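Local coordinates for protein endoglucanase (Bacillus akibai, PDB 1UWW) that hydrolyses internal beta-1,4-glucosidic linkages of cellulose and related beta-glucans, the part seen here being its family 28 carbohydrate-binding module, specific for non-crystalline cellulose, at residues 16-20 / 76-81. Numbering follows the deposited sequence.
Sequences AVLPS and FWKSDL
Phe76, next to last in strand 73-77, directs its CA-to-CB bond toward segment 16-20 (chi1 t, chi2 82°). That irregular segment, which precedes strand 30-32, has extended backbone angles and turns at the cis peptide bond between Leu18 and Pro19. No hydrogen bond joins the segments; the contact is mainly apolar and buries 278 Å². The backbones come closest at Ala16 and Lys78, 6.1 Å between CA atoms. Ala16 CB lies 3.8 Å from Phe76 CE1 and 3.3 Å from Trp77 O. Leu18 (chi1 t, chi2 p) sets its CB 3.9 Å from Phe76 CZ and its CD2 3.8 Å from Leu81 CD1, so that it spans from Phe76 to Leu81 in the loop after the strand. Ser20 OG donates to Val17 O at 2.7 Å, closing the bend, and is also hydrogen-bonded to Trp30 NE1. In this beta-sandwich module, loop 16-20 thus packs against both sheets: Phe76 and Leu18 touch Met166 of strand 165-173, Leu18 and Leu81 Phe188 of strand 180-189, while Trp30 of strand 30-32 meets the Phe76 ring.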
ATOM      1  N   ALA A  16      12.586   8.272 -23.753  1.00 24.69           N
ATOM      2  CA  ALA A  16      11.903   8.597 -22.514  1.00 24.57           C
ATOM      3  C   ALA A  16      11.471  10.045 -22.516  1.00 25.00           C
ATOM      4  O   ALA A  16      12.299  10.954 -22.643  1.00 25.68           O
ATOM      5  CB  ALA A  16      12.797   8.299 -21.315  1.00 23.95           C
ATOM      6  N   VAL A  17      10.160  10.238 -22.415  1.00 24.39           N
ATOM      7  CA  VAL A  17       9.522  11.560 -22.435  1.00 25.37           C
ATOM      8  C   VAL A  17       8.513  11.597 -21.292  1.00 23.78           C
ATOM      9  O   VAL A  17       7.705  10.703 -21.172  1.00 22.16           O
ATOM     10  CB  VAL A  17       8.791  11.815 -23.800  1.00 26.59           C
ATOM     11  CG1 VAL A  17       8.016  13.120 -23.801  1.00 26.56           C
ATOM     12  CG2 VAL A  17       9.788  11.813 -24.963  1.00 29.22           C
ATOM     13  N   LEU A  18       8.560  12.629 -20.485  1.00 22.38           N
ATOM     14  CA  LEU A  18       7.642  12.815 -19.384  1.00 23.52           C
ATOM     15  C   LEU A  18       7.210  14.290 -19.404  1.00 23.43           C
ATOM     16  O   LEU A  18       8.127  15.156 -19.455  1.00 25.63           O
ATOM     17  CB  LEU A  18       8.377  12.376 -18.112  1.00 24.61           C
ATOM     18  CG  LEU A  18       7.520  12.168 -16.883  1.00 23.94           C
ATOM     19  CD1 LEU A  18       6.700  10.906 -16.973  1.00 21.51           C
ATOM     20  CD2 LEU A  18       8.392  12.203 -15.658  1.00 25.49           C
ATOM     21  N   PRO A  19       5.912  14.655 -19.410  1.00 22.78           N
ATOM     22  CA  PRO A  19       4.741  13.741 -19.419  1.00 21.48           C
ATOM     23  C   PRO A  19       4.663  12.779 -20.602  1.00 20.57           C
ATOM     24  O   PRO A  19       4.975  13.115 -21.755  1.00 19.50           O
ATOM     25  CB  PRO A  19       3.549  14.698 -19.437  1.00 22.24           C
ATOM     26  CG  PRO A  19       4.095  15.964 -18.762  1.00 23.35           C
ATOM     27  CD  PRO A  19       5.485  16.062 -19.276  1.00 24.29           C
ATOM     28  N   SER A  20       4.217  11.557 -20.316  1.00 18.71           N
ATOM     29  CA  SER A  20       4.106  10.501 -21.316  1.00 18.07           C
ATOM     30  C   SER A  20       2.659  10.441 -21.829  1.00 18.08           C
ATOM     31  O   SER A  20       1.738  10.124 -21.085  1.00 18.14           O
ATOM     32  CB  SER A  20       4.530   9.141 -20.724  1.00 18.34           C
ATOM     33  OG  SER A  20       5.772   9.203 -20.028  1.00 18.35           O
ATOM     34  N   PHE A  76      10.474   3.044 -16.059  1.00 18.57           N
ATOM     35  CA  PHE A  76      10.743   4.246 -16.846  1.00 17.93           C
ATOM     36  C   PHE A  76      12.068   4.844 -16.391  1.00 18.72           C
ATOM     37  O   PHE A  76      12.149   5.385 -15.308  1.00 18.09           O
ATOM     38  CB  PHE A  76       9.592   5.242 -16.662  1.00 18.32           C
ATOM     39  CG  PHE A  76       9.743   6.511 -17.417  1.00 17.95           C
ATOM     40  CD1 PHE A  76       9.402   6.601 -18.765  1.00 18.49           C
ATOM     41  CD2 PHE A  76      10.208   7.642 -16.786  1.00 18.63           C
ATOM     42  CE1 PHE A  76       9.497   7.809 -19.435  1.00 18.72           C
ATOM     43  CE2 PHE A  76      10.328   8.832 -17.470  1.00 19.50           C
ATOM     44  CZ  PHE A  76       9.977   8.914 -18.794  1.00 19.63           C
ATOM     45  N   TRP A  77      13.096   4.730 -17.220  1.00 19.03           N
ATOM     46  CA  TRP A  77      14.410   5.281 -16.933  1.00 18.94           C
ATOM     47  C   TRP A  77      14.591   6.615 -17.627  1.00 19.79           C
ATOM     48  O   TRP A  77      14.406   6.723 -18.847  1.00 21.54           O
ATOM     49  CB  TRP A  77      15.524   4.322 -17.377  1.00 19.58           C
ATOM     50  CG  TRP A  77      15.623   3.076 -16.520  1.00 20.06           C
ATOM     51  CD1 TRP A  77      14.665   2.130 -16.312  1.00 19.27           C
ATOM     52  CD2 TRP A  77      16.757   2.652 -15.736  1.00 20.55           C
ATOM     53  NE1 TRP A  77      15.119   1.163 -15.447  1.00 21.10           N
ATOM     54  CE2 TRP A  77      16.402   1.455 -15.088  1.00 21.26           C
ATOM     55  CE3 TRP A  77      18.045   3.169 -15.522  1.00 21.53           C
ATOM     56  CZ2 TRP A  77      17.276   0.768 -14.251  1.00 22.45           C
ATOM     57  CZ3 TRP A  77      18.915   2.468 -14.694  1.00 21.40           C
ATOM     58  CH2 TRP A  77      18.526   1.295 -14.073  1.00 22.28           C
ATOM     59  N   LYS A  78      14.998   7.636 -16.889  1.00 20.75           N
ATOM     60  CA  LYS A  78      15.306   8.929 -17.469  1.00 22.94           C
ATOM     61  C   LYS A  78      16.301   9.667 -16.612  1.00 23.21           C
ATOM     62  O   LYS A  78      16.184   9.689 -15.392  1.00 22.00           O
ATOM     63  CB  LYS A  78      14.024   9.752 -17.595  1.00 23.93           C
ATOM     64  CG  LYS A  78      14.153  10.974 -18.482  1.00 25.75           C
ATOM     65  CD  LYS A  78      12.889  11.845 -18.523  1.00 27.95           C
ATOM     66  CE  LYS A  78      13.219  13.354 -18.621  1.00 32.32           C
ATOM     67  NZ  LYS A  78      13.363  13.945 -17.266  1.00 34.18           N
ATOM     68  N   SER A  79      17.303  10.265 -17.260  1.00 25.02           N
ATOM     69  CA  SER A  79      18.161  11.240 -16.605  1.00 26.76           C
ATOM     70  C   SER A  79      17.352  12.473 -16.175  1.00 26.46           C
ATOM     71  O   SER A  79      16.304  12.804 -16.749  1.00 27.95           O
ATOM     72  CB  SER A  79      19.331  11.649 -17.522  1.00 27.47           C
ATOM     73  OG  SER A  79      18.880  12.177 -18.749  1.00 32.43           O
ATOM     74  N   ASP A  80      17.841  13.145 -15.151  1.00 27.15           N
ATOM     75  CA  ASP A  80      17.211  14.330 -14.606  1.00 27.40           C
ATOM     76  C   ASP A  80      15.746  14.092 -14.234  1.00 25.26           C
ATOM     77  O   ASP A  80      14.902  14.969 -14.376  1.00 27.41           O
ATOM     78  CB  ASP A  80      17.365  15.527 -15.570  1.00 28.00           C
ATOM     79  CG  ASP A  80      18.810  15.999 -15.693  1.00 32.95           C
ATOM     80  OD1 ASP A  80      19.523  16.106 -14.664  1.00 37.74           O
ATOM     81  OD2 ASP A  80      19.324  16.291 -16.794  1.00 37.94           O
ATOM     82  N   LEU A  81      15.463  12.872 -13.755  1.00 23.49           N
ATOM     83  CA  LEU A  81      14.164  12.555 -13.187  1.00 21.30           C
ATOM     84  C   LEU A  81      14.156  13.023 -11.748  1.00 20.79           C
ATOM     85  O   LEU A  81      14.890  12.484 -10.922  1.00 21.64           O
ATOM     86  CB  LEU A  81      13.902  11.048 -13.251  1.00 21.58           C
ATOM     87  CG  LEU A  81      12.525  10.551 -12.830  1.00 20.15           C
ATOM     88  CD1 LEU A  81      11.452  11.030 -13.799  1.00 22.98           C
ATOM     89  CD2 LEU A  81      12.526   9.018 -12.782  1.00 21.59           C
TER